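Local coordinates for protein amidohydrolase (Brucella melitensis biovar Abortus, PDB 4F0L) that probably acts as a metal-dependent deaminase of the amidohydrolase family, and here carries an iron(III) ion at its metal site, at residues Leu111-Asp116 against Asp329-Ile334; Met117-Phe122 against Arg440-Ala445; Phe69-Ala74 against Arg447-Ala452; Gly126-Leu131 against His239-Glu244; Pro103-Ala108 against Leu453-Ala458. One frame throughout, in Å; residues are numbered along the deposited sequence. Where two conformers were deposited one is given.

Contact 1: Leu111-Asp116 against Asp329-Ile334. With FE (Fe (III) ion), chain E.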
# COMPACT_ATOMS: atom_id res chain seq x y z
N LEU B 111 -20.29 -4.28 11.80
CA LEU B 111 -20.75 -5.09 10.67
C LEU B 111 -20.06 -4.70 9.38
O LEU B 111 -19.52 -5.58 8.67
CB LEU B 111 -22.28 -5.08 10.52
CG LEU B 111 -22.83 -5.83 9.30
CD1 LEU B 111 -22.46 -7.30 9.35
CD2 LEU B 111 -24.35 -5.66 9.16
N ARG B 112 -20.04 -3.41 9.06
CA ARG B 112 -19.47 -2.98 7.79
C ARG B 112 -17.97 -3.24 7.74
O ARG B 112 -17.43 -3.57 6.68
CB ARG B 112 -19.78 -1.51 7.52
CG ARG B 112 -19.37 -1.01 6.15
CD ARG B 112 -20.13 -1.75 5.05
NE ARG B 112 -19.67 -1.45 3.69
CZ ARG B 112 -18.60 -2.01 3.10
NH1 ARG B 112 -17.85 -2.91 3.71
NH2 ARG B 112 -18.27 -1.65 1.87
N LEU B 113 -17.31 -3.10 8.87
CA LEU B 113 -15.90 -3.50 9.00
C LEU B 113 -15.65 -4.98 8.74
O LEU B 113 -14.73 -5.36 7.99
CB LEU B 113 -15.40 -3.17 10.38
CG LEU B 113 -14.02 -3.75 10.70
CD1 LEU B 113 -12.97 -3.23 9.73
CD2 LEU B 113 -13.63 -3.52 12.18
N TYR B 114 -16.48 -5.81 9.35
CA TYR B 114 -16.28 -7.25 9.20
C TYR B 114 -16.60 -7.68 7.76
O TYR B 114 -15.96 -8.59 7.24
CB TYR B 114 -17.07 -8.05 10.26
CG TYR B 114 -16.67 -7.75 11.72
CD1 TYR B 114 -15.39 -7.27 12.04
CD2 TYR B 114 -17.55 -7.96 12.76
CE1 TYR B 114 -15.04 -6.98 13.34
CE2 TYR B 114 -17.19 -7.70 14.05
CZ TYR B 114 -15.94 -7.20 14.35
OH TYR B 114 -15.57 -6.92 15.64
N VAL B 115 -17.55 -7.02 7.11
CA VAL B 115 -17.77 -7.25 5.69
C VAL B 115 -16.52 -6.90 4.86
O VAL B 115 -16.08 -7.65 3.98
CB VAL B 115 -19.01 -6.50 5.18
CG1 VAL B 115 -18.95 -6.33 3.65
CG2 VAL B 115 -20.30 -7.19 5.65
N ASP B 116 -15.96 -5.73 5.13
CA ASP B 116 -14.73 -5.30 4.47
C ASP B 116 -13.58 -6.33 4.71
O ASP B 116 -12.86 -6.75 3.78
CB ASP B 116 -14.37 -3.91 5.04
CG ASP B 116 -13.79 -2.98 4.02
OD1 ASP B 116 -12.97 -3.49 3.22
OD2 ASP B 116 -14.10 -1.74 4.07
N ASP B 329 -6.18 -3.30 13.15
CA ASP B 329 -5.92 -2.43 14.33
C ASP B 329 -6.80 -1.17 14.29
O ASP B 329 -7.96 -1.24 14.74
CB ASP B 329 -4.42 -2.12 14.46
CG ASP B 329 -4.07 -1.31 15.74
OD1 ASP B 329 -4.95 -1.07 16.59
OD2 ASP B 329 -2.89 -0.96 15.92
N SER B 330 -6.29 -0.06 13.76
CA SER B 330 -7.07 1.18 13.65
C SER B 330 -8.10 1.05 12.57
O SER B 330 -9.05 1.87 12.47
CB SER B 330 -6.19 2.42 13.34
OG SER B 330 -5.66 2.35 12.02
N ASN B 331 -7.93 0.03 11.74
CA ASN B 331 -8.90 -0.24 10.65
C ASN B 331 -8.97 0.91 9.64
O ASN B 331 -10.01 1.10 8.94
CB ASN B 331 -10.26 -0.62 11.23
CG ASN B 331 -10.20 -1.98 11.97
OD1 ASN B 331 -9.67 -2.93 11.45
ND2 ASN B 331 -10.75 -2.07 13.17
N VAL B 332 -7.87 1.65 9.51
CA VAL B 332 -7.79 2.76 8.52
C VAL B 332 -7.83 2.23 7.08
O VAL B 332 -8.43 2.87 6.17
CB VAL B 332 -6.54 3.65 8.74
CG1 VAL B 332 -5.20 2.88 8.61
CG2 VAL B 332 -6.56 4.84 7.79
N LEU B 333 -7.24 1.07 6.86
CA LEU B 333 -7.17 0.48 5.50
C LEU B 333 -7.08 -1.04 5.63
O LEU B 333 -6.20 -1.54 6.34
CB LEU B 333 -5.95 1.02 4.69
CG LEU B 333 -5.80 0.53 3.20
CD1 LEU B 333 -7.08 0.70 2.45
CD2 LEU B 333 -4.78 1.30 2.39
N ILE B 334 -7.99 -1.75 4.98
CA ILE B 334 -8.20 -3.18 5.19
C ILE B 334 -7.63 -3.99 4.00
O ILE B 334 -8.10 -3.83 2.91
CB ILE B 334 -9.71 -3.53 5.33
CG1 ILE B 334 -10.42 -2.67 6.39
CG2 ILE B 334 -9.87 -5.03 5.65
CD1 ILE B 334 -9.75 -2.64 7.76
FE FE E . -4.53 -1.55 18.94
O HOH W 1 -2.63 -0.64 18.39
O HOH W 2 -4.71 0.70 19.27
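Both methyls of Leu113 lie over one face of the Asn331 carboxamide, CD2 3.4 Å from ND2 and CD1 3.7 Å from OD1. The two side chains cross at about a right angle. At the nitrogen end, Asn331 ND2 is hydrogen-bonded to Ser66 OG and more weakly to His67 O. The chi1 of 171° turns CG of Leu113 away from its own backbone N and carries the methyl fork on to Ile334, whose CD1 lies 3.8 Å from Leu113 CD1. One turn on, Asp116 OD1 rests 3.9 Å from Ile334 CB, while its OD2 is hydrogen-bonded to Tyr71 OH. The segment begins with Asp329, whose OD1 binds the iron at 2.4 Å alongside His65, His67, His241 and two waters. The hydrogen bonds at ND2, with the methyls over the face, would limit the rotation of Asn331, consistent with a second-shell residue that steadies the His67 segment and the loop of the metal-binding aspartate.

Contact 2: Met117-Phe122 against Arg440-Ala445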
# COMPACT_ATOMS: atom_id res chain seq x y z
N MET B 117 -13.41 -6.77 5.96
CA MET B 117 -12.39 -7.80 6.28
C MET B 117 -12.65 -9.08 5.50
O MET B 117 -11.75 -9.63 4.92
CB MET B 117 -12.38 -8.11 7.77
CG MET B 117 -11.78 -7.00 8.64
SD MET B 117 -11.77 -7.48 10.37
CE MET B 117 -10.79 -6.18 11.13
N LEU B 118 -13.89 -9.56 5.50
CA LEU B 118 -14.24 -10.79 4.77
C LEU B 118 -13.92 -10.64 3.28
O LEU B 118 -13.32 -11.53 2.69
CB LEU B 118 -15.71 -11.18 4.98
CG LEU B 118 -16.02 -11.91 6.29
CD1 LEU B 118 -17.50 -11.93 6.63
CD2 LEU B 118 -15.50 -13.37 6.21
N GLU B 119 -14.28 -9.50 2.70
CA GLU B 119 -13.98 -9.23 1.29
C GLU B 119 -12.45 -9.17 0.98
O GLU B 119 -12.02 -9.47 -0.12
CB GLU B 119 -14.69 -7.98 0.81
CG GLU B 119 -16.21 -8.11 0.71
CD GLU B 119 -16.88 -6.86 0.10
OE1 GLU B 119 -16.13 -5.87 -0.17
OE2 GLU B 119 -18.13 -6.87 -0.14
N ALA B 120 -11.66 -8.89 1.99
CA ALA B 120 -10.23 -8.88 1.87
C ALA B 120 -9.60 -10.27 2.16
O ALA B 120 -8.39 -10.41 2.06
CB ALA B 120 -9.65 -7.83 2.82
N GLY B 121 -10.41 -11.26 2.56
CA GLY B 121 -9.90 -12.61 2.76
C GLY B 121 -9.56 -12.95 4.21
O GLY B 121 -8.87 -13.94 4.48
N PHE B 122 -9.97 -12.09 5.16
CA PHE B 122 -9.81 -12.42 6.57
C PHE B 122 -11.06 -13.17 7.01
O PHE B 122 -12.17 -12.68 6.81
CB PHE B 122 -9.71 -11.16 7.43
CG PHE B 122 -8.49 -10.34 7.18
CD1 PHE B 122 -7.28 -10.68 7.76
CD2 PHE B 122 -8.56 -9.17 6.41
CE1 PHE B 122 -6.17 -9.87 7.59
CE2 PHE B 122 -7.46 -8.38 6.22
CZ PHE B 122 -6.26 -8.73 6.81
N ARG B 440 -22.22 -11.03 0.48
CA ARG B 440 -23.64 -11.14 0.25
C ARG B 440 -24.49 -10.00 0.89
O ARG B 440 -25.55 -9.75 0.42
CB ARG B 440 -24.13 -12.52 0.72
CG ARG B 440 -23.84 -12.82 2.17
CD ARG B 440 -24.34 -14.20 2.60
NE ARG B 440 -25.46 -14.07 3.54
CZ ARG B 440 -25.36 -13.63 4.80
NH1 ARG B 440 -26.45 -13.55 5.52
NH2 ARG B 440 -24.17 -13.27 5.38
N LEU B 441 -24.01 -9.34 1.94
CA LEU B 441 -24.72 -8.21 2.59
C LEU B 441 -24.02 -6.82 2.48
O LEU B 441 -24.29 -5.89 3.27
CB LEU B 441 -24.89 -8.56 4.09
CG LEU B 441 -25.77 -9.74 4.55
CD1 LEU B 441 -25.90 -9.78 6.08
CD2 LEU B 441 -27.13 -9.68 3.89
N ARG B 442 -23.10 -6.65 1.52
CA ARG B 442 -22.32 -5.40 1.46
C ARG B 442 -23.20 -4.16 1.41
O ARG B 442 -23.02 -3.23 2.20
CB ARG B 442 -21.35 -5.40 0.25
CG ARG B 442 -20.48 -4.14 0.15
CD ARG B 442 -20.02 -3.84 -1.28
NE ARG B 442 -19.01 -4.80 -1.73
CZ ARG B 442 -18.44 -4.81 -2.93
NH1 ARG B 442 -18.81 -3.94 -3.86
NH2 ARG B 442 -17.50 -5.70 -3.21
N ASP B 443 -24.17 -4.15 0.50
CA ASP B 443 -24.94 -2.92 0.27
C ASP B 443 -25.83 -2.56 1.47
O ASP B 443 -25.95 -1.41 1.84
CB ASP B 443 -25.76 -3.04 -1.01
CG ASP B 443 -24.88 -3.12 -2.25
OD1 ASP B 443 -23.69 -2.74 -2.18
OD2 ASP B 443 -25.39 -3.52 -3.31
N GLU B 444 -26.45 -3.57 2.08
CA GLU B 444 -27.27 -3.35 3.26
C GLU B 444 -26.38 -2.85 4.43
O GLU B 444 -26.70 -1.87 5.12
CB GLU B 444 -27.98 -4.66 3.67
CG GLU B 444 -28.92 -5.31 2.64
CD GLU B 444 -28.26 -6.24 1.61
OE1 GLU B 444 -27.03 -6.23 1.44
OE2 GLU B 444 -29.02 -6.97 0.91
N ALA B 445 -25.25 -3.52 4.62
CA ALA B 445 -24.33 -3.10 5.68
C ALA B 445 -23.85 -1.68 5.46
O ALA B 445 -23.76 -0.88 6.41
CB ALA B 445 -23.15 -4.05 5.78
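Glu119 and Arg442 meet in a salt bridge that makes up the whole of this surface contact. Arg442 NE donates to Glu119 OE2 at 2.8 Å, nearly straight at 171°, and uses the syn lone pair of the oxygen. The acceptor sits at the edge of the guanidinium, almost in its plane, but the carboxylate is twisted 66° from that plane. The pair is therefore held by one well-aimed bond and not by a flat two-pronged one. OE1 stays 3.3 Å from Arg442 NH2. The bend at chi3 (-71°) turns NE toward the acid; nearer the backbone, Arg442 CG lies 3.6 Å from Glu119 OE2.

Further out, OE2 takes a second hydrogen bond from the backbone N of His439, and Arg442 NH2 reaches Gly437 O weakly. Each partner sits at a helix end. Glu119 is in the last turn of helix 103-119, which closes with a Schellman motif at Gly121, where phi is positive and Phe122 N returns to Met117 O at 3.0 Å. Arg442 opens helix 442-457, directly after the N-cap position at Leu441. An acid near a helix C-terminus and a base near an N-terminus would each be disfavoured by the helix dipole, so the ion pair probably offsets both while tying the C-terminal helix to the barrel helix.

Contact 3: Phe69-Ala74 against Arg447-Ala452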
# COMPACT_ATOMS: atom_id res chain seq x y z
N PHE B 69 -14.70 0.18 16.27
CA PHE B 69 -15.24 1.55 16.18
C PHE B 69 -14.35 2.50 15.40
O PHE B 69 -14.85 3.45 14.82
CB PHE B 69 -15.58 2.12 17.57
CG PHE B 69 -14.39 2.51 18.39
CD1 PHE B 69 -13.86 3.78 18.31
CD2 PHE B 69 -13.79 1.60 19.27
CE1 PHE B 69 -12.76 4.14 19.08
CE2 PHE B 69 -12.70 1.95 20.04
CZ PHE B 69 -12.18 3.23 19.94
N GLN B 70 -13.04 2.24 15.39
CA GLN B 70 -12.10 3.10 14.72
C GLN B 70 -12.26 3.06 13.21
O GLN B 70 -11.82 3.99 12.51
CB GLN B 70 -10.65 2.79 15.16
CG GLN B 70 -10.42 3.13 16.63
CD GLN B 70 -9.02 2.81 17.13
OE1 GLN B 70 -8.13 2.54 16.36
NE2 GLN B 70 -8.81 2.92 18.43
N TYR B 71 -12.89 2.00 12.69
CA TYR B 71 -13.21 1.94 11.26
C TYR B 71 -14.03 3.17 10.85
O TYR B 71 -13.94 3.63 9.72
CB TYR B 71 -14.02 0.70 10.96
CG TYR B 71 -14.44 0.43 9.52
CD1 TYR B 71 -13.51 0.03 8.55
CD2 TYR B 71 -15.79 0.48 9.15
CE1 TYR B 71 -13.91 -0.24 7.24
CE2 TYR B 71 -16.20 0.19 7.87
CZ TYR B 71 -15.25 -0.16 6.90
OH TYR B 71 -15.69 -0.46 5.63
N GLY B 72 -14.87 3.65 11.76
CA GLY B 72 -15.66 4.85 11.48
C GLY B 72 -14.81 6.10 11.24
O GLY B 72 -15.24 7.00 10.53
N MET B 73 -13.61 6.15 11.80
CA MET B 73 -12.76 7.33 11.65
C MET B 73 -11.72 7.17 10.55
O MET B 73 -10.92 8.10 10.33
CB MET B 73 -12.09 7.70 12.98
CG MET B 73 -10.84 6.88 13.32
SD MET B 73 -10.30 7.09 15.03
CE MET B 73 -8.87 8.15 14.76
N ALA B 74 -11.74 6.05 9.84
CA ALA B 74 -10.73 5.79 8.81
C ALA B 74 -10.74 6.91 7.76
O ALA B 74 -11.79 7.25 7.21
CB ALA B 74 -10.97 4.43 8.16
N ARG B 447 -25.40 0.84 3.79
CA ARG B 447 -26.46 1.83 4.09
C ARG B 447 -26.53 2.11 5.58
O ARG B 447 -26.62 3.25 6.00
CB ARG B 447 -27.83 1.39 3.57
CG ARG B 447 -28.03 1.61 2.09
CD ARG B 447 -29.48 1.30 1.65
NE ARG B 447 -29.75 -0.16 1.62
CZ ARG B 447 -29.50 -0.97 0.58
NH1 ARG B 447 -29.77 -2.27 0.67
NH2 ARG B 447 -29.00 -0.51 -0.56
N ALA B 448 -26.49 1.06 6.39
CA ALA B 448 -26.54 1.25 7.84
C ALA B 448 -25.27 1.98 8.35
O ALA B 448 -25.35 2.84 9.22
CB ALA B 448 -26.74 -0.10 8.53
N PHE B 449 -24.12 1.65 7.77
CA PHE B 449 -22.87 2.31 8.13
C PHE B 449 -22.91 3.82 7.82
O PHE B 449 -22.52 4.61 8.66
CB PHE B 449 -21.70 1.65 7.40
CG PHE B 449 -20.38 2.32 7.61
CD1 PHE B 449 -19.79 2.38 8.86
CD2 PHE B 449 -19.71 2.90 6.53
CE1 PHE B 449 -18.57 3.01 9.06
CE2 PHE B 449 -18.49 3.52 6.73
CZ PHE B 449 -17.92 3.58 8.00
N GLN B 450 -23.39 4.20 6.63
CA GLN B 450 -23.44 5.63 6.25
C GLN B 450 -24.41 6.40 7.16
O GLN B 450 -24.13 7.53 7.53
CB GLN B 450 -23.83 5.82 4.77
CG GLN B 450 -22.79 5.31 3.78
CD GLN B 450 -21.47 6.05 3.89
OE1 GLN B 450 -21.45 7.20 4.29
NE2 GLN B 450 -20.38 5.38 3.58
N LYS B 451 -25.51 5.75 7.56
CA LYS B 451 -26.43 6.37 8.52
C LYS B 451 -25.72 6.64 9.85
O LYS B 451 -25.72 7.77 10.34
CB LYS B 451 -27.66 5.49 8.70
CG LYS B 451 -28.82 6.11 9.49
CD LYS B 451 -30.00 5.13 9.54
CE LYS B 451 -30.99 5.40 10.69
NZ LYS B 451 -32.23 6.16 10.32
N ALA B 452 -25.04 5.63 10.39
CA ALA B 452 -24.30 5.80 11.65
C ALA B 452 -23.19 6.88 11.55
O ALA B 452 -23.03 7.71 12.44
CB ALA B 452 -23.72 4.47 12.14
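Tyr71 and Phe449 both hold CG anti to the backbone N (chi1 -179° and 175°), and these extended first torsions send the two rings into the gap between the loop 69-74 and the helix 447-452. There they form an oblique aromatic pair, with centroids 5.2 Å apart and planes inclined at 43°. Tyr71 CE2 stands over one face of the phenylalanine, displaced toward its rim and 3.8 Å from Phe449 CZ. Tyr71 CD2 comes equally near to Phe449 CE1. At the edge of the same ring, close to its plane, Gly72 CA is 4.2 Å from Phe449 CE1, so the phenylalanine is packed on a face by the tyrosine and at its rim by the glycine backbone.

The polar end of the tyrosine is occupied elsewhere: OH is hydrogen-bonded to Asp116 of helix 103-119 and to Arg402 of the second subunit. Arg420 of that subunit makes a cation-pi contact with the tyrosine ring and also reaches Tyr71 O. The loop here follows strand 56-66 and the metal ligands His65 and His67, the HxH pair that ends the first barrel strand in amidohydrolases. The aromatic pair thus joins the loop that follows the metal-binding histidines, at the dimer interface, to helix 442-457, which packs against helix 103-119 on the outside of what is probably a TIM-type barrel, as its family suggests.

Contact 4: Gly126-Leu131 against His239-Glu244. With FE (Fe (III) ion), chain E.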
# COMPACT_ATOMS: atom_id res chain seq x y z
N GLY B 126 -9.96 -10.88 15.71
CA GLY B 126 -9.63 -10.73 17.13
C GLY B 126 -9.98 -9.35 17.57
O GLY B 126 -9.24 -8.41 17.30
N GLU B 127 -11.17 -9.20 18.13
CA GLU B 127 -11.70 -7.90 18.50
C GLU B 127 -11.24 -7.52 19.91
O GLU B 127 -11.70 -8.06 20.90
CB GLU B 127 -13.22 -7.89 18.43
CG GLU B 127 -13.84 -6.52 18.65
CD GLU B 127 -13.41 -5.46 17.64
OE1 GLU B 127 -13.21 -5.79 16.44
OE2 GLU B 127 -13.27 -4.28 18.05
N PHE B 128 -10.32 -6.58 19.94
CA PHE B 128 -9.65 -6.12 21.14
C PHE B 128 -10.53 -4.96 21.60
O PHE B 128 -10.36 -3.79 21.17
CB PHE B 128 -8.23 -5.67 20.73
CG PHE B 128 -7.29 -5.36 21.86
CD1 PHE B 128 -7.34 -4.13 22.51
CD2 PHE B 128 -6.28 -6.23 22.19
CE1 PHE B 128 -6.41 -3.81 23.51
CE2 PHE B 128 -5.36 -5.92 23.18
CZ PHE B 128 -5.42 -4.70 23.84
N HIS B 129 -11.48 -5.31 22.46
CA HIS B 129 -12.68 -4.54 22.66
C HIS B 129 -12.68 -3.75 23.95
O HIS B 129 -12.79 -4.34 25.05
CB HIS B 129 -13.86 -5.51 22.70
CG HIS B 129 -15.16 -4.85 23.00
ND1 HIS B 129 -15.66 -3.87 22.24
CD2 HIS B 129 -16.07 -5.03 24.05
CE1 HIS B 129 -16.84 -3.46 22.74
NE2 HIS B 129 -17.09 -4.17 23.85
N TYR B 130 -12.55 -2.44 23.86
CA TYR B 130 -12.50 -1.62 25.08
C TYR B 130 -13.60 -0.57 25.22
O TYR B 130 -13.60 0.18 26.19
CB TYR B 130 -11.12 -0.97 25.28
CG TYR B 130 -10.58 -0.08 24.20
CD1 TYR B 130 -10.96 1.26 24.11
CD2 TYR B 130 -9.60 -0.53 23.33
CE1 TYR B 130 -10.42 2.10 23.14
CE2 TYR B 130 -9.05 0.31 22.36
CZ TYR B 130 -9.46 1.61 22.28
OH TYR B 130 -8.91 2.43 21.32
N LEU B 131 -14.52 -0.51 24.28
CA LEU B 131 -15.57 0.46 24.32
C LEU B 131 -16.75 -0.18 25.03
O LEU B 131 -17.62 -0.82 24.40
CB LEU B 131 -15.92 0.89 22.91
CG LEU B 131 -17.01 1.93 22.76
CD1 LEU B 131 -16.71 3.18 23.57
CD2 LEU B 131 -17.19 2.22 21.26
N HIS B 239 -4.18 -11.12 25.21
CA HIS B 239 -3.58 -10.12 24.33
C HIS B 239 -3.31 -8.85 25.10
O HIS B 239 -4.07 -8.50 26.01
CB HIS B 239 -4.51 -9.80 23.18
CG HIS B 239 -4.61 -10.88 22.16
ND1 HIS B 239 -4.67 -10.62 20.83
CD2 HIS B 239 -4.70 -12.26 22.29
CE1 HIS B 239 -4.73 -11.75 20.15
NE2 HIS B 239 -4.76 -12.77 21.04
N ILE B 240 -2.23 -8.17 24.74
CA ILE B 240 -1.83 -6.92 25.40
C ILE B 240 -1.04 -6.06 24.44
O ILE B 240 -0.19 -6.59 23.73
CB ILE B 240 -0.99 -7.23 26.67
CG1 ILE B 240 -0.56 -5.96 27.40
CG2 ILE B 240 0.24 -8.07 26.34
CD1 ILE B 240 -0.23 -6.16 28.86
N HIS B 241 -1.28 -4.75 24.42
CA HIS B 241 -0.41 -3.82 23.67
C HIS B 241 0.89 -3.71 24.42
O HIS B 241 0.89 -3.42 25.60
CB HIS B 241 -0.96 -2.38 23.59
CG HIS B 241 -2.20 -2.18 22.74
ND1 HIS B 241 -3.33 -1.60 23.21
CD2 HIS B 241 -2.42 -2.41 21.37
CE1 HIS B 241 -4.25 -1.52 22.21
NE2 HIS B 241 -3.69 -2.02 21.09
N VAL B 242 2.02 -3.89 23.75
CA VAL B 242 3.29 -3.63 24.41
C VAL B 242 4.39 -3.05 23.48
O VAL B 242 4.56 -3.47 22.33
CB VAL B 242 3.75 -4.91 25.18
CG1 VAL B 242 4.01 -6.06 24.23
CG2 VAL B 242 4.99 -4.60 25.98
N ALA B 243 5.13 -2.06 23.99
CA ALA B 243 6.30 -1.53 23.30
C ALA B 243 6.02 -0.93 21.91
O ALA B 243 6.88 -0.95 21.02
CB ALA B 243 7.37 -2.61 23.22
N GLU B 244 4.84 -0.33 21.75
CA GLU B 244 4.43 0.25 20.47
C GLU B 244 5.19 1.54 20.11
O GLU B 244 5.61 1.72 18.94
CB GLU B 244 2.91 0.51 20.41
CG GLU B 244 2.48 1.03 19.03
CD GLU B 244 0.99 1.36 18.91
OE1 GLU B 244 0.53 1.77 17.81
OE2 GLU B 244 0.27 1.21 19.90
FE FE E . -4.53 -1.55 18.94
O HOH W 1 -2.63 -0.64 18.39
O HOH W 2 -4.71 0.70 19.27
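Phe128 packs closely against His241, with Phe128 CE1 3.4 Å from His241 CE1. The rings are oblique, their planes at 43° and their centroids 4.5 Å apart, and each places an atom over one face of the other, offset toward the rim. Phe128 extends across the gap between the strands because its CG is anti to the backbone N (chi1 -171°). The rest of the contact is looser. His239 CB approaches the phenylalanine edge at 4.0 Å from CE2, and Ile240 N lies near the same edge 4.2 Å from that carbon. The backbones stay far apart: the axes of strands 126-129 and 239-242 come no closer than 9.4 Å and lie at 68°, with no hydrogen bond between them.

Solvent is seen at the metal, where two waters join the iron held by His241 NE2 at 2.4 Å. His65, His67 and Asp329 complete the ligand set. Phe128 also makes an edge-to-face pair with His65, and its carbonyl O is hydrogen-bonded to ND1 of His67. One residue of strand 122-129 therefore touches three metal-binding histidines, and its ring, lying on a face of the His241 imidazole, probably limits the rotation of the group that offers NE2 to the iron.

Contact 5: Pro103-Ala108 against Leu453-Ala458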
# COMPACT_ATOMS: atom_id res chain seq x y z
N PRO B 103 -24.69 1.92 21.11
CA PRO B 103 -24.58 0.49 20.76
C PRO B 103 -25.11 0.15 19.35
O PRO B 103 -24.52 -0.67 18.66
CB PRO B 103 -25.43 -0.20 21.84
CG PRO B 103 -25.40 0.76 22.99
CD PRO B 103 -25.44 2.13 22.36
N GLU B 104 -26.20 0.80 18.94
CA GLU B 104 -26.75 0.63 17.60
C GLU B 104 -25.70 1.03 16.56
O GLU B 104 -25.50 0.33 15.56
CB GLU B 104 -28.00 1.51 17.45
CG GLU B 104 -29.20 1.08 18.30
CD GLU B 104 -29.15 1.52 19.77
OE1 GLU B 104 -28.26 2.30 20.21
OE2 GLU B 104 -30.06 1.08 20.50
N GLN B 105 -25.03 2.15 16.80
CA GLN B 105 -23.99 2.61 15.86
C GLN B 105 -22.79 1.66 15.87
O GLN B 105 -22.23 1.36 14.81
CB GLN B 105 -23.53 4.04 16.19
CG GLN B 105 -24.59 5.09 15.92
CD GLN B 105 -24.30 6.41 16.60
OE1 GLN B 105 -23.43 6.50 17.48
NE2 GLN B 105 -25.04 7.44 16.20
N ALA B 106 -22.42 1.19 17.04
CA ALA B 106 -21.29 0.29 17.15
C ALA B 106 -21.54 -1.00 16.38
O ALA B 106 -20.63 -1.52 15.76
CB ALA B 106 -21.00 -0.01 18.60
N GLU B 107 -22.77 -1.50 16.39
CA GLU B 107 -23.08 -2.71 15.65
C GLU B 107 -22.98 -2.47 14.15
O GLU B 107 -22.45 -3.32 13.43
CB GLU B 107 -24.47 -3.23 16.00
CG GLU B 107 -24.75 -4.61 15.39
CD GLU B 107 -26.10 -5.22 15.76
OE1 GLU B 107 -26.74 -4.76 16.72
OE2 GLU B 107 -26.51 -6.18 15.07
N ALA B 108 -23.52 -1.34 13.69
CA ALA B 108 -23.47 -0.96 12.27
C ALA B 108 -22.05 -0.79 11.75
O ALA B 108 -21.71 -1.30 10.66
CB ALA B 108 -24.26 0.32 12.03
N LEU B 453 -22.47 6.89 10.44
CA LEU B 453 -21.42 7.89 10.22
C LEU B 453 -21.99 9.32 10.23
O LEU B 453 -21.46 10.22 10.90
CB LEU B 453 -20.69 7.57 8.89
CG LEU B 453 -19.24 8.06 8.76
CD1 LEU B 453 -18.43 7.75 10.03
CD2 LEU B 453 -18.56 7.45 7.53
N GLY B 454 -23.08 9.52 9.48
CA GLY B 454 -23.77 10.78 9.45
C GLY B 454 -24.13 11.25 10.85
O GLY B 454 -23.94 12.41 11.17
N GLU B 455 -24.65 10.34 11.67
CA GLU B 455 -25.01 10.68 13.04
C GLU B 455 -23.77 11.11 13.84
O GLU B 455 -23.79 12.11 14.55
CB GLU B 455 -25.73 9.52 13.74
CG GLU B 455 -27.13 9.23 13.18
CD GLU B 455 -27.62 7.83 13.48
OE1 GLU B 455 -26.89 7.03 14.11
OE2 GLU B 455 -28.75 7.50 13.07
N LEU B 456 -22.70 10.35 13.70
CA LEU B 456 -21.48 10.60 14.48
C LEU B 456 -20.74 11.88 14.08
O LEU B 456 -20.16 12.55 14.94
CB LEU B 456 -20.55 9.41 14.35
CG LEU B 456 -21.01 8.14 15.09
CD1 LEU B 456 -20.35 6.91 14.51
CD2 LEU B 456 -20.67 8.27 16.55
N LEU B 457 -20.80 12.23 12.79
CA LEU B 457 -20.10 13.40 12.25
C LEU B 457 -20.95 14.68 12.18
O LEU B 457 -20.44 15.73 11.77
CB LEU B 457 -19.60 13.10 10.84
CG LEU B 457 -18.56 11.99 10.76
CD1 LEU B 457 -18.29 11.65 9.32
CD2 LEU B 457 -17.27 12.33 11.48
N ALA B 458 -22.23 14.61 12.55
CA ALA B 458 -23.11 15.76 12.40
C ALA B 458 -22.79 16.87 13.41
O ALA B 458 -22.18 16.65 14.46
CB ALA B 458 -24.56 15.33 12.50
OXT ALA B 458 -23.12 18.05 13.19
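Gln105 dominates this contact, its amide set between Glu455 and Leu456 on the last turns of the C-terminal helix. The amide nitrogen NE2 donates to Glu455 OE1 at 2.8 Å, almost straight at 176° and in the plane of the amide. The carboxylate receives it on the anti side, 25° out of its own plane, with the two flat groups turned 36° apart. The glutamate crosses the glutamine obliquely, its first torsion carrying the carboxylate to the amide, and Glu455 CB is 3.3 Å from Gln105 NE2. Leu456 runs past the glutamine in the opposite direction, and its CD2 sits 3.4 Å from Gln105 OE1.

That oxygen accepts a hydrogen bond from the backbone N of Thr102, just ahead of helix 103-119. Leu456 also rests on Phe97 and Thr100 of helix 88-100. With OE1 engaged as acceptor and NE2 as donor, the orientation of the amide is fixed, so one residue links the start of its own helix to the C-terminal turns, through a glutamate at the exposed rim of the contact.

Overall arrangement
From the N terminus, the loop after the first barrel strand opens contact 3, which closes far downstream on helix 442-457. Contact 5 starts next, at the beginning of helix 103-119, and ends at the C terminus, so it crosses contact 3. Contacts 1 and 2 begin further along the same helix and lie inside both loops; they cross each other, contact 1 ending at the metal-site loop and contact 2 at the start of helix 442-457. Contact 4, between two barrel strands, is nested within all four. Helix 103-119 thus faces the C-terminal helix in contacts 2 and 5 and the metal-site loop in contact 1, while contacts 1 and 4 share the iron and its waters.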